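Local coordinates for tapirin (Caldicellulosiruptor kristjanssonii, PDB 6N2B), which binds cellulose through a calcium-containing, largely beta-helical C-terminal domain and probably attaches this extremely thermophilic bacterium to its substrate, at residues P286-A291 with Y306-K310; Q235-K241 with I256-N262; A291-G297 with A311-D317; E329-I333 with G352-Y356. All blocks are in the same frame, centred on the assembly; numbering follows the deposited sequence.

Contact 1 of 4, residues P286-A291 with Y306-K310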
loop_
_atom_site.group_PDB
_atom_site.type_symbol
_atom_site.label_atom_id
_atom_site.label_comp_id
_atom_site.label_asym_id
_atom_site.label_seq_id
_atom_site.Cartn_x
_atom_site.Cartn_y
_atom_site.Cartn_z
ATOM N N PRO A 286 -6.994 -12.362 11.810
ATOM C CA PRO A 286 -5.863 -11.472 12.096
ATOM C C PRO A 286 -5.222 -10.890 10.838
ATOM O O PRO A 286 -5.369 -11.403 9.726
ATOM C CB PRO A 286 -4.878 -12.381 12.844
ATOM C CG PRO A 286 -5.182 -13.751 12.328
ATOM C CD PRO A 286 -6.649 -13.784 12.009
ATOM N N ASN A 287 -4.492 -9.793 11.044
ATOM C CA ASN A 287 -3.687 -9.171 10.008
ATOM C C ASN A 287 -2.365 -9.906 9.860
ATOM O O ASN A 287 -1.904 -10.590 10.777
ATOM C CB ASN A 287 -3.389 -7.701 10.328
ATOM C CG ASN A 287 -4.639 -6.867 10.560
ATOM O OD1 ASN A 287 -5.685 -7.072 9.928
ATOM N ND2 ASN A 287 -4.529 -5.908 11.466
ATOM N N THR A 288 -1.750 -9.764 8.685
ATOM C CA THR A 288 -0.341 -10.094 8.524
ATOM C C THR A 288 0.323 -8.996 7.708
ATOM O O THR A 288 -0.285 -8.447 6.789
ATOM C CB THR A 288 -0.109 -11.468 7.847
ATOM O OG1 THR A 288 -0.742 -11.506 6.571
ATOM C CG2 THR A 288 -0.665 -12.590 8.688
ATOM N N LEU A 289 1.568 -8.680 8.054
ATOM C CA LEU A 289 2.425 -7.811 7.260
ATOM C C LEU A 289 3.781 -8.481 7.098
ATOM O O LEU A 289 4.394 -8.873 8.090
ATOM C CB LEU A 289 2.590 -6.437 7.927
ATOM C CG LEU A 289 3.751 -5.593 7.390
ATOM C CD1 LEU A 289 3.448 -5.056 6.000
ATOM C CD2 LEU A 289 4.064 -4.463 8.345
ATOM N N ASN A 290 4.233 -8.647 5.857
ATOM C CA ASN A 290 5.591 -9.103 5.548
ATOM C C ASN A 290 6.204 -8.051 4.647
ATOM O O ASN A 290 5.815 -7.925 3.478
ATOM C CB ASN A 290 5.624 -10.455 4.839
ATOM C CG ASN A 290 5.118 -11.575 5.694
ATOM O OD1 ASN A 290 3.906 -11.721 5.902
ATOM N ND2 ASN A 290 6.042 -12.397 6.192
ATOM N N ALA A 291 7.146 -7.293 5.176
ATOM C CA ALA A 291 7.706 -6.193 4.421
ATOM C C ALA A 291 9.216 -6.263 4.484
ATOM O O ALA A 291 9.797 -6.680 5.488
ATOM C CB ALA A 291 7.216 -4.837 4.931
ATOM N N TYR A 306 -3.820 -8.977 17.242
ATOM C CA TYR A 306 -4.150 -10.125 16.422
ATOM C C TYR A 306 -3.590 -9.864 15.039
ATOM O O TYR A 306 -4.272 -9.388 14.126
ATOM C CB TYR A 306 -5.631 -10.427 16.511
ATOM C CG TYR A 306 -5.874 -10.958 17.904
ATOM C CD1 TYR A 306 -5.010 -11.913 18.448
ATOM C CD2 TYR A 306 -6.887 -10.449 18.716
ATOM C CE1 TYR A 306 -5.181 -12.385 19.739
ATOM C CE2 TYR A 306 -7.067 -10.923 20.019
ATOM C CZ TYR A 306 -6.209 -11.888 20.521
ATOM O OH TYR A 306 -6.379 -12.357 21.802
ATOM N N GLY A 307 -2.298 -10.133 14.927
ATOM C CA GLY A 307 -1.551 -9.911 13.719
ATOM C C GLY A 307 -0.121 -10.367 13.887
ATOM O O GLY A 307 0.418 -10.346 14.996
ATOM N N TYR A 308 0.495 -10.792 12.792
ATOM C CA TYR A 308 1.910 -11.124 12.761
ATOM C C TYR A 308 2.564 -10.174 11.774
ATOM O O TYR A 308 2.345 -10.279 10.562
ATOM C CB TYR A 308 2.119 -12.586 12.376
ATOM C CG TYR A 308 1.664 -13.515 13.467
ATOM C CD1 TYR A 308 0.309 -13.835 13.617
ATOM C CD2 TYR A 308 2.579 -14.054 14.376
ATOM C CE1 TYR A 308 -0.124 -14.681 14.634
ATOM C CE2 TYR A 308 2.163 -14.901 15.399
ATOM C CZ TYR A 308 0.812 -15.212 15.525
ATOM O OH TYR A 308 0.401 -16.053 16.542
ATOM N N TYR A 309 3.355 -9.249 12.293
ATOM C CA TYR A 309 3.962 -8.185 11.513
ATOM C C TYR A 309 5.464 -8.418 11.438
ATOM O O TYR A 309 6.146 -8.403 12.463
ATOM C CB TYR A 309 3.660 -6.843 12.163
ATOM C CG TYR A 309 2.193 -6.588 12.388
ATOM C CD1 TYR A 309 1.408 -6.009 11.391
ATOM C CD2 TYR A 309 1.588 -6.902 13.598
ATOM C CE1 TYR A 309 0.061 -5.762 11.595
ATOM C CE2 TYR A 309 0.231 -6.659 13.810
ATOM C CZ TYR A 309 -0.527 -6.085 12.807
ATOM O OH TYR A 309 -1.879 -5.830 13.001
ATOM N N LYS A 310 5.977 -8.610 10.231
ATOM C CA LYS A 310 7.398 -8.806 10.000
ATOM C C LYS A 310 7.948 -7.682 9.130
ATOM O O LYS A 310 7.393 -7.374 8.071
ATOM C CB LYS A 310 7.659 -10.163 9.336
ATOM C CG LYS A 310 7.098 -11.349 10.125
ATOM C CD LYS A 310 7.310 -12.659 9.369
ATOM C CE LYS A 310 6.335 -13.751 9.806
ATOM N NZ LYS A 310 6.899 -14.687 10.824
HETATM O O HOH W 1 3.632 -12.543 8.769
#
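Asn287 and Tyr309 join two successive rungs of the beta-helix from within, while the parallel strands 287-291 and 307-310 that carry them pair along their backbones. The ladder belongs to Asn287, Leu289 and Ala291 on one side. The amide N of Asn287 gives to Tyr306 O (3.1 Å), that of Leu289 to Tyr308 O and that of Ala291 to Lys310 O (2.9 Å). In return Asn287 O takes the N-H of Tyr308, and Leu289 O that of Lys310 (2.7 Å). The backbones of Thr288 and Asn290 bond the other way, to strand 263-266 and the residue before it. Tyr308 O has a second donor, a water that also donates to Asn290 OD1 (3.0 Å) and so ties the side chain of one strand to the backbone of the next. Beside it, the amide of Asn290 runs alongside the aliphatic part of Lys310, with ND2 3.4 Å from CD. On the opposite, buried face the Tyr309 ring has Leu289 CB at its edge, near its plane, 3.7 Å from CD1, and Phe278 meets it edge-to-face. Both polar atoms of the Asn287 amide are engaged: OD1 accepts from Asn262 ND2 of the preceding rung, and ND2 serves the tyrosine hydroxyl. Because CG of Asn287 lies anti to its carbonyl carbon (chi1 -56°), the amide slants across the ring, the two planes 66° apart. Asn287 ND2 reaches Tyr309 OH at 3.1 Å, with the oxygen in the amide plane and the N-H almost straight at 171°.

Contact 2 of 4, residues Q235-K241 with I256-N262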
loop_
_atom_site.group_PDB
_atom_site.type_symbol
_atom_site.label_atom_id
_atom_site.label_comp_id
_atom_site.label_asym_id
_atom_site.label_seq_id
_atom_site.Cartn_x
_atom_site.Cartn_y
_atom_site.Cartn_z
ATOM N N GLN A 235 -6.722 4.673 3.487
ATOM C CA GLN A 235 -7.547 4.102 4.537
ATOM C C GLN A 235 -8.305 2.920 3.956
ATOM O O GLN A 235 -9.110 3.085 3.030
ATOM C CB GLN A 235 -8.507 5.140 5.112
ATOM C CG GLN A 235 -9.618 4.545 5.956
ATOM C CD GLN A 235 -10.507 5.615 6.585
ATOM O OE1 GLN A 235 -10.417 5.879 7.789
ATOM N NE2 GLN A 235 -11.368 6.234 5.773
ATOM N N THR A 236 -8.047 1.743 4.508
ATOM C CA THR A 236 -8.639 0.494 4.062
ATOM C C THR A 236 -9.636 0.012 5.104
ATOM O O THR A 236 -9.348 0.038 6.305
ATOM C CB THR A 236 -7.549 -0.557 3.840
ATOM O OG1 THR A 236 -6.906 -0.862 5.090
ATOM C CG2 THR A 236 -6.514 -0.035 2.850
ATOM N N GLN A 237 -10.808 -0.434 4.643
ATOM C CA GLN A 237 -11.925 -0.768 5.522
ATOM C C GLN A 237 -12.133 -2.274 5.692
ATOM O O GLN A 237 -13.264 -2.730 5.852
ATOM C CB GLN A 237 -13.205 -0.109 5.016
ATOM C CG GLN A 237 -13.580 -0.456 3.585
ATOM C CD GLN A 237 -14.899 0.196 3.136
ATOM O OE1 GLN A 237 -14.976 0.774 2.044
ATOM N NE2 GLN A 237 -15.944 0.087 3.969
ATOM N N GLY A 238 -11.068 -3.051 5.673
ATOM C CA GLY A 238 -11.191 -4.460 5.980
ATOM C C GLY A 238 -10.904 -5.322 4.767
ATOM O O GLY A 238 -11.149 -4.930 3.617
ATOM N N GLU A 239 -10.359 -6.515 5.029
ATOM C CA GLU A 239 -10.037 -7.501 3.996
ATOM C C GLU A 239 -9.199 -6.896 2.877
ATOM O O GLU A 239 -9.416 -7.171 1.693
ATOM C CB GLU A 239 -11.303 -8.137 3.414
ATOM C CG GLU A 239 -12.090 -9.001 4.372
ATOM C CD GLU A 239 -11.341 -10.236 4.825
ATOM O OE1 GLU A 239 -10.461 -10.727 4.075
ATOM O OE2 GLU A 239 -11.653 -10.718 5.939
ATOM N N PHE A 240 -8.246 -6.047 3.245
ATOM C CA PHE A 240 -7.348 -5.462 2.262
ATOM C C PHE A 240 -6.096 -6.324 2.143
ATOM O O PHE A 240 -5.469 -6.649 3.151
ATOM C CB PHE A 240 -6.980 -4.032 2.642
ATOM C CG PHE A 240 -5.969 -3.421 1.726
ATOM C CD1 PHE A 240 -6.365 -2.837 0.534
ATOM C CD2 PHE A 240 -4.625 -3.454 2.036
ATOM C CE1 PHE A 240 -5.430 -2.281 -0.325
ATOM C CE2 PHE A 240 -3.693 -2.906 1.189
ATOM C CZ PHE A 240 -4.091 -2.319 0.005
ATOM N N LYS A 241 -5.739 -6.704 0.917
ATOM C CA LYS A 241 -4.597 -7.584 0.691
ATOM C C LYS A 241 -3.710 -7.045 -0.423
ATOM O O LYS A 241 -4.190 -6.685 -1.502
ATOM C CB LYS A 241 -5.043 -9.003 0.359
ATOM C CG LYS A 241 -5.527 -9.754 1.565
ATOM C CD LYS A 241 -6.383 -10.935 1.161
ATOM C CE LYS A 241 -6.318 -12.052 2.175
ATOM N NZ LYS A 241 -6.785 -11.593 3.512
ATOM N N ILE A 256 -4.104 4.223 7.296
ATOM C CA ILE A 256 -4.918 3.603 8.330
ATOM C C ILE A 256 -5.460 2.306 7.766
ATOM O O ILE A 256 -6.275 2.317 6.838
ATOM C CB ILE A 256 -6.058 4.519 8.785
ATOM C CG1 ILE A 256 -5.540 5.947 9.061
ATOM C CG2 ILE A 256 -6.777 3.893 9.967
ATOM C CD1 ILE A 256 -4.639 6.105 10.291
ATOM N N VAL A 257 -5.023 1.189 8.329
ATOM C CA VAL A 257 -5.529 -0.128 7.959
ATOM C C VAL A 257 -6.511 -0.561 9.044
ATOM O O VAL A 257 -6.111 -0.802 10.187
ATOM C CB VAL A 257 -4.385 -1.134 7.788
ATOM C CG1 VAL A 257 -4.935 -2.538 7.558
ATOM C CG2 VAL A 257 -3.469 -0.699 6.645
ATOM N N ASN A 258 -7.796 -0.652 8.698
ATOM C CA ASN A 258 -8.854 -0.988 9.643
ATOM C C ASN A 258 -9.333 -2.420 9.440
ATOM O O ASN A 258 -9.094 -3.038 8.397
ATOM C CB ASN A 258 -10.043 -0.035 9.505
ATOM C CG ASN A 258 -9.749 1.357 10.045
ATOM O OD1 ASN A 258 -9.007 1.525 11.014
ATOM N ND2 ASN A 258 -10.336 2.365 9.413
ATOM N N GLY A 259 -10.029 -2.940 10.462
ATOM C CA GLY A 259 -10.619 -4.268 10.407
ATOM C C GLY A 259 -9.585 -5.384 10.428
ATOM O O GLY A 259 -8.397 -5.173 10.685
ATOM N N GLY A 260 -10.066 -6.597 10.136
ATOM C CA GLY A 260 -9.238 -7.780 10.097
ATOM C C GLY A 260 -9.080 -8.370 8.700
ATOM O O GLY A 260 -9.555 -7.846 7.700
ATOM N N GLY A 261 -8.390 -9.507 8.655
ATOM C CA GLY A 261 -8.183 -10.189 7.395
ATOM C C GLY A 261 -7.292 -9.462 6.421
ATOM O O GLY A 261 -7.271 -9.809 5.234
ATOM N N ASN A 262 -6.560 -8.457 6.884
ATOM C CA ASN A 262 -5.613 -7.768 6.031
ATOM C C ASN A 262 -4.293 -8.507 5.994
ATOM O O ASN A 262 -3.809 -8.998 7.016
ATOM C CB ASN A 262 -5.397 -6.351 6.527
ATOM C CG ASN A 262 -6.675 -5.648 6.733
ATOM O OD1 ASN A 262 -7.434 -5.425 5.783
ATOM N ND2 ASN A 262 -6.964 -5.318 7.982
HETATM O O HOH W 2 -8.230 -2.784 5.960
#
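Asn262 bridges to the bend at residues 238-240 with its side chain: OD1 takes the N-H of Phe240 at 2.7 Å, the donor lying in the plane of the amide carbonyl. A chi1 of -51° sets CG beside the backbone N of Asn262 and aims OD1 across at the neighbouring coil. The other end of the amide turns back, ND2 giving a bond to Asn258 O (3.1 Å) from well above that carbonyl's plane, and it also meets Asn287 OD1 of the next rung. A water fills the centre of this network, donating to Asn262 OD1 and Asn258 O and accepting from Thr236 OG1 and Gly238 N. Here two neighbouring coils of the beta-helix round the same corner: strands 234-236 and 254-257 pair in parallel, Thr236 N bonding to Ile256 O (3.0 Å) and Asn258 N to Thr236 O (2.9 Å), and both coils then swing away toward the next face. Gly238, Gly259 and Gly261 have positive phi. Across the bend Glu239 N bonds to Gly260 O (3.1 Å). The Glu239 side chain folds at chi2 (-65°), bringing its carboxylate over Gly261, and OE2 is held by Asn285 ND2. Thr236 lies side by side with Val257, its OG1 3.6 Å from Val257 CG1. The Thr236 hydroxyl sits between that residue's backbone N and carbonyl carbon (chi1 64°). That leaves CG2 of Thr236 3.6 Å above one face of the Phe240 ring, displaced toward the rim.

Contact 3 of 4, residues A291-G297 with A311-D317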
loop_
_atom_site.group_PDB
_atom_site.type_symbol
_atom_site.label_atom_id
_atom_site.label_comp_id
_atom_site.label_asym_id
_atom_site.label_seq_id
_atom_site.Cartn_x
_atom_site.Cartn_y
_atom_site.Cartn_z
ATOM N N ALA A 291 7.146 -7.293 5.176
ATOM C CA ALA A 291 7.706 -6.193 4.421
ATOM C C ALA A 291 9.216 -6.263 4.484
ATOM O O ALA A 291 9.797 -6.680 5.488
ATOM C CB ALA A 291 7.216 -4.837 4.931
ATOM N N ASN A 292 9.840 -5.875 3.381
ATOM C CA ASN A 292 11.293 -5.854 3.320
ATOM C C ASN A 292 11.831 -4.666 4.112
ATOM O O ASN A 292 12.429 -4.834 5.177
ATOM C CB ASN A 292 11.735 -5.820 1.858
ATOM C CG ASN A 292 13.228 -5.907 1.706
ATOM O OD1 ASN A 292 13.930 -6.303 2.637
ATOM N ND2 ASN A 292 13.730 -5.528 0.538
ATOM N N LYS A 293 11.605 -3.451 3.619
ATOM C CA LYS A 293 12.026 -2.232 4.300
ATOM C C LYS A 293 10.804 -1.362 4.573
ATOM O O LYS A 293 9.955 -1.181 3.697
ATOM C CB LYS A 293 13.067 -1.476 3.469
ATOM C CG LYS A 293 14.042 -2.383 2.733
ATOM C CD LYS A 293 15.092 -1.597 1.968
ATOM C CE LYS A 293 15.917 -2.508 1.058
ATOM N NZ LYS A 293 17.212 -1.880 0.655
ATOM N N ILE A 294 10.704 -0.860 5.797
ATOM C CA ILE A 294 9.642 0.044 6.210
ATOM C C ILE A 294 10.277 1.329 6.710
ATOM O O ILE A 294 11.258 1.289 7.465
ATOM C CB ILE A 294 8.769 -0.564 7.325
ATOM C CG1 ILE A 294 8.122 -1.869 6.867
ATOM C CG2 ILE A 294 7.736 0.459 7.813
ATOM C CD1 ILE A 294 7.221 -2.486 7.921
ATOM N N TYR A 295 9.717 2.467 6.306
ATOM C CA TYR A 295 10.067 3.744 6.913
ATOM C C TYR A 295 8.790 4.462 7.317
ATOM O O TYR A 295 7.823 4.493 6.552
ATOM C CB TYR A 295 10.897 4.642 5.964
ATOM C CG TYR A 295 10.963 6.101 6.407
ATOM C CD1 TYR A 295 11.922 6.533 7.327
ATOM C CD2 TYR A 295 10.058 7.045 5.921
ATOM C CE1 TYR A 295 11.980 7.864 7.752
ATOM C CE2 TYR A 295 10.111 8.369 6.341
ATOM C CZ TYR A 295 11.076 8.770 7.255
ATOM O OH TYR A 295 11.127 10.080 7.674
ATOM N N THR A 296 8.780 5.024 8.522
ATOM C CA THR A 296 7.759 5.994 8.907
ATOM C C THR A 296 8.412 7.282 9.391
ATOM O O THR A 296 9.548 7.287 9.882
ATOM C CB THR A 296 6.824 5.488 10.012
ATOM O OG1 THR A 296 7.394 5.794 11.291
ATOM C CG2 THR A 296 6.597 4.003 9.903
ATOM N N GLY A 297 7.671 8.379 9.251
ATOM C CA GLY A 297 8.065 9.659 9.809
ATOM C C GLY A 297 7.650 9.789 11.258
ATOM O O GLY A 297 7.490 8.795 11.976
ATOM N N ALA A 311 9.035 -7.070 9.570
ATOM C CA ALA A 311 9.853 -6.237 8.701
ATOM C C ALA A 311 11.295 -6.721 8.787
ATOM O O ALA A 311 11.755 -7.148 9.848
ATOM C CB ALA A 311 9.770 -4.754 9.081
ATOM N N ASN A 312 12.007 -6.670 7.668
ATOM C CA ASN A 312 13.422 -7.000 7.717
ATOM C C ASN A 312 14.260 -5.798 8.125
ATOM O O ASN A 312 15.239 -5.944 8.863
ATOM C CB ASN A 312 13.888 -7.535 6.372
ATOM C CG ASN A 312 15.015 -8.515 6.525
ATOM O OD1 ASN A 312 14.855 -9.566 7.159
ATOM N ND2 ASN A 312 16.177 -8.176 5.966
ATOM N N GLU A 313 13.912 -4.614 7.621
ATOM C CA GLU A 313 14.480 -3.351 8.066
ATOM C C GLU A 313 13.316 -2.464 8.448
ATOM O O GLU A 313 12.275 -2.495 7.783
ATOM C CB GLU A 313 15.319 -2.676 6.983
ATOM C CG GLU A 313 16.052 -3.654 6.092
ATOM C CD GLU A 313 17.019 -2.989 5.108
ATOM O OE1 GLU A 313 17.181 -1.742 5.148
ATOM O OE2 GLU A 313 17.622 -3.730 4.290
ATOM N N ILE A 314 13.476 -1.699 9.532
ATOM C CA ILE A 314 12.459 -0.747 9.980
ATOM C C ILE A 314 13.174 0.514 10.439
ATOM O O ILE A 314 14.082 0.449 11.270
ATOM C CB ILE A 314 11.556 -1.326 11.097
ATOM C CG1 ILE A 314 10.752 -0.232 11.807
ATOM C CG2 ILE A 314 12.357 -2.093 12.117
ATOM C CD1 ILE A 314 9.694 0.420 10.948
ATOM N N TYR A 315 12.791 1.654 9.882
ATOM C CA TYR A 315 13.346 2.940 10.277
ATOM C C TYR A 315 12.201 3.871 10.616
ATOM O O TYR A 315 11.231 3.956 9.858
ATOM C CB TYR A 315 14.199 3.550 9.166
ATOM C CG TYR A 315 15.205 2.591 8.581
ATOM C CD1 TYR A 315 16.410 2.355 9.217
ATOM C CD2 TYR A 315 14.946 1.914 7.396
ATOM C CE1 TYR A 315 17.347 1.469 8.680
ATOM C CE2 TYR A 315 15.874 1.042 6.850
ATOM C CZ TYR A 315 17.070 0.815 7.503
ATOM O OH TYR A 315 17.994 -0.059 6.989
ATOM N N SER A 316 12.302 4.568 11.743
ATOM C CA SER A 316 11.176 5.391 12.149
ATOM C C SER A 316 11.635 6.602 12.940
ATOM O O SER A 316 12.338 6.470 13.948
ATOM C CB SER A 316 10.177 4.591 12.974
ATOM O OG SER A 316 9.050 5.398 13.249
ATOM N N ASP A 317 11.220 7.776 12.480
ATOM C CA ASP A 317 11.449 9.031 13.179
ATOM C C ASP A 317 10.490 9.225 14.352
ATOM O O ASP A 317 10.504 10.294 14.977
ATOM C CB ASP A 317 11.336 10.198 12.193
ATOM C CG ASP A 317 12.497 10.244 11.201
ATOM O OD1 ASP A 317 13.496 9.526 11.420
ATOM O OD2 ASP A 317 12.425 10.998 10.204
HETATM O O HOH W 3 16.580 -6.078 3.546
HETATM O O HOH W 4 18.434 -0.382 3.260
#
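Tyr295 stretches along its rung to Asp317 of the next one. Its CG lies opposite the backbone N (chi1 165°), which sends the ring toward Asp317. CB lies 4.0 Å from Tyr315 O, and CG stays at a similar distance from the same carbonyl. CD1 comes to 3.7 Å from Tyr315 O and also meets Tyr315 CB, the two tyrosines crossing at about a right angle. Farther out, CE1 and CZ run beside Asp317 OD2, and Tyr295 OH donates to Asp317 OD2 at 3.0 Å. The carboxylate stands almost perpendicular to the ring (89°) and receives the bond from above its own plane. Asp317 OD1 bonds to Tyr405 OH, while Tyr295 OH also meets Lys413 NZ. This is the parallel stacking of a beta-helix, with strands 293-296 and 314-316 about 4.8 Å apart, and helix 408-413 packs on the face bearing the tyrosines. On the inner face Ile294 CD1 touches Ala311 CB (3.6 Å) and Ile294 CG2 touches Ile314 CD1 (3.7 Å); nearby Ser316 OG donates to Thr296 OG1, which in turn donates to Gly297 O. Lys293 and Glu313 lie side by side, NZ and OE2 too far apart for a salt bridge. One water links Lys293 NZ to Glu313 OE1, the oxygen that also accepts from Tyr315 OH (2.6 Å). Another gathers Asn292 OD1, Asn312 ND2 and Glu313 OE2.

Contact 4 of 4, residues E329-I333 with G352-Y356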
loop_
_atom_site.group_PDB
_atom_site.type_symbol
_atom_site.label_atom_id
_atom_site.label_comp_id
_atom_site.label_asym_id
_atom_site.label_seq_id
_atom_site.Cartn_x
_atom_site.Cartn_y
_atom_site.Cartn_z
ATOM N N GLU A 329 8.154 -8.737 14.423
ATOM C CA GLU A 329 9.500 -9.297 14.324
ATOM C C GLU A 329 10.381 -8.444 13.421
ATOM O O GLU A 329 9.974 -8.088 12.311
ATOM C CB GLU A 329 9.481 -10.717 13.768
ATOM C CG GLU A 329 8.502 -11.663 14.418
ATOM C CD GLU A 329 8.802 -13.102 14.036
ATOM O OE1 GLU A 329 9.493 -13.314 13.001
ATOM O OE2 GLU A 329 8.367 -14.011 14.781
ATOM N N ILE A 330 11.598 -8.157 13.876
ATOM C CA ILE A 330 12.590 -7.447 13.084
ATOM C C ILE A 330 13.634 -8.448 12.610
ATOM O O ILE A 330 14.345 -9.050 13.425
ATOM C CB ILE A 330 13.238 -6.315 13.887
ATOM C CG1 ILE A 330 12.161 -5.358 14.396
ATOM C CG2 ILE A 330 14.265 -5.583 13.027
ATOM C CD1 ILE A 330 12.679 -4.361 15.382
ATOM N N GLY A 331 13.746 -8.610 11.289
ATOM C CA GLY A 331 14.566 -9.678 10.744
ATOM C C GLY A 331 16.035 -9.345 10.621
ATOM O O GLY A 331 16.880 -10.243 10.702
ATOM N N SER A 332 16.369 -8.067 10.449
ATOM C CA SER A 332 17.763 -7.710 10.225
ATOM C C SER A 332 18.204 -6.421 10.930
ATOM O O SER A 332 19.263 -6.413 11.568
ATOM C CB SER A 332 18.027 -7.623 8.727
ATOM O OG SER A 332 19.385 -7.336 8.475
ATOM N N ILE A 333 17.445 -5.325 10.837
ATOM C CA ILE A 333 17.892 -4.069 11.452
ATOM C C ILE A 333 16.702 -3.174 11.781
ATOM O O ILE A 333 15.682 -3.177 11.085
ATOM C CB ILE A 333 18.917 -3.337 10.548
ATOM C CG1 ILE A 333 19.616 -2.224 11.316
ATOM C CG2 ILE A 333 18.241 -2.789 9.326
ATOM C CD1 ILE A 333 20.825 -1.663 10.586
ATOM N N GLY A 352 20.723 -12.530 14.507
ATOM C CA GLY A 352 21.515 -11.754 13.588
ATOM C C GLY A 352 21.099 -10.305 13.462
ATOM O O GLY A 352 21.876 -9.497 12.938
ATOM N N ALA A 353 19.909 -9.952 13.941
ATOM C CA ALA A 353 19.376 -8.608 13.800
ATOM C C ALA A 353 19.846 -7.701 14.939
ATOM O O ALA A 353 20.229 -8.163 16.018
ATOM C CB ALA A 353 17.846 -8.652 13.755
ATOM N N THR A 354 19.812 -6.394 14.678
ATOM C CA THR A 354 20.081 -5.383 15.692
ATOM C C THR A 354 18.999 -4.318 15.639
ATOM O O THR A 354 18.740 -3.748 14.578
ATOM C CB THR A 354 21.454 -4.718 15.504
ATOM O OG1 THR A 354 22.496 -5.705 15.587
ATOM C CG2 THR A 354 21.674 -3.690 16.577
ATOM N N LEU A 355 18.370 -4.052 16.773
ATOM C CA LEU A 355 17.482 -2.909 16.925
ATOM C C LEU A 355 18.225 -1.783 17.640
ATOM O O LEU A 355 18.887 -2.024 18.653
ATOM C CB LEU A 355 16.229 -3.304 17.713
ATOM C CG LEU A 355 15.360 -2.134 18.205
ATOM C CD1 LEU A 355 14.963 -1.240 17.047
ATOM C CD2 LEU A 355 14.109 -2.601 18.942
ATOM N N TYR A 356 18.126 -0.564 17.115
ATOM C CA TYR A 356 18.537 0.638 17.833
ATOM C C TYR A 356 17.309 1.493 18.072
ATOM O O TYR A 356 16.547 1.749 17.140
ATOM C CB TYR A 356 19.568 1.461 17.060
ATOM C CG TYR A 356 20.767 0.689 16.550
ATOM C CD1 TYR A 356 20.672 -0.094 15.396
ATOM C CD2 TYR A 356 22.005 0.762 17.203
ATOM C CE1 TYR A 356 21.762 -0.789 14.907
ATOM C CE2 TYR A 356 23.110 0.063 16.718
ATOM C CZ TYR A 356 22.978 -0.714 15.569
ATOM O OH TYR A 356 24.051 -1.422 15.077
#
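Ala353 pushes its methyl group into the bend at residues 330-332, where carbonyl oxygens meet it from more than one residue. Its CB is 3.4 Å from Ser332 O and 3.5 Å from Ile330 O, with Gly331 O only slightly farther off. This is the close-packed part of the contact, at a corner of the beta-helix, where the chain turns at Gly331 and Ser332 from one face to the next. Immediately beyond it Thr354 N donates to Ser332 O at 3.2 Å, approaching from above the carbonyl plane, and Ile333 pairs with Thr354 in parallel as strands 333-336 and 354-357 begin to run together. On the interior side Ile330 CD1 just meets Leu355 CD1 (4.2 Å), and both side chains also pack on Ile349 of strand 346-349. The outer side is looser. Gly352 is exposed, the CB of Ser332 is directed away from residues 352-356, and Thr354 offers its backbone more than its side chain. With CG1 anti to the backbone N (chi1 -167°), Ile333 reaches along the sheet, CG1 lying 3.7 Å from Thr354 O and 4.4 Å from Tyr356 CE1 at the ring's edge. The Tyr356 ring meets Phe402 as well. With a single hydrogen bond across it and no charged group taking part, this corner is held mainly by van der Waals packing of aliphatic groups against backbone.

All four contacts join successive coils of one beta-helix. Contacts 1 and 3 follow one another on the same two coils, sharing Ala291, and Leu289 packs on Ile294 where they meet. Contact 3 is the more buried, its outer face covered by a helix, whereas contact 1 keeps an exposed polar face. Contacts 2 and 4 lie at corners: the first rich in glycine, asparagine and bound water, the second built mostly of aliphatic groups against backbone, with one hydrogen bond. Probable backbone hydrogen bonds couple contact 2 to contact 1 (Asn262 O, Thr288 N), contact 1 to contact 4 (Tyr309 O, Glu329 N) and contact 3 to contact 4 (Asn312 O, Ile333 N).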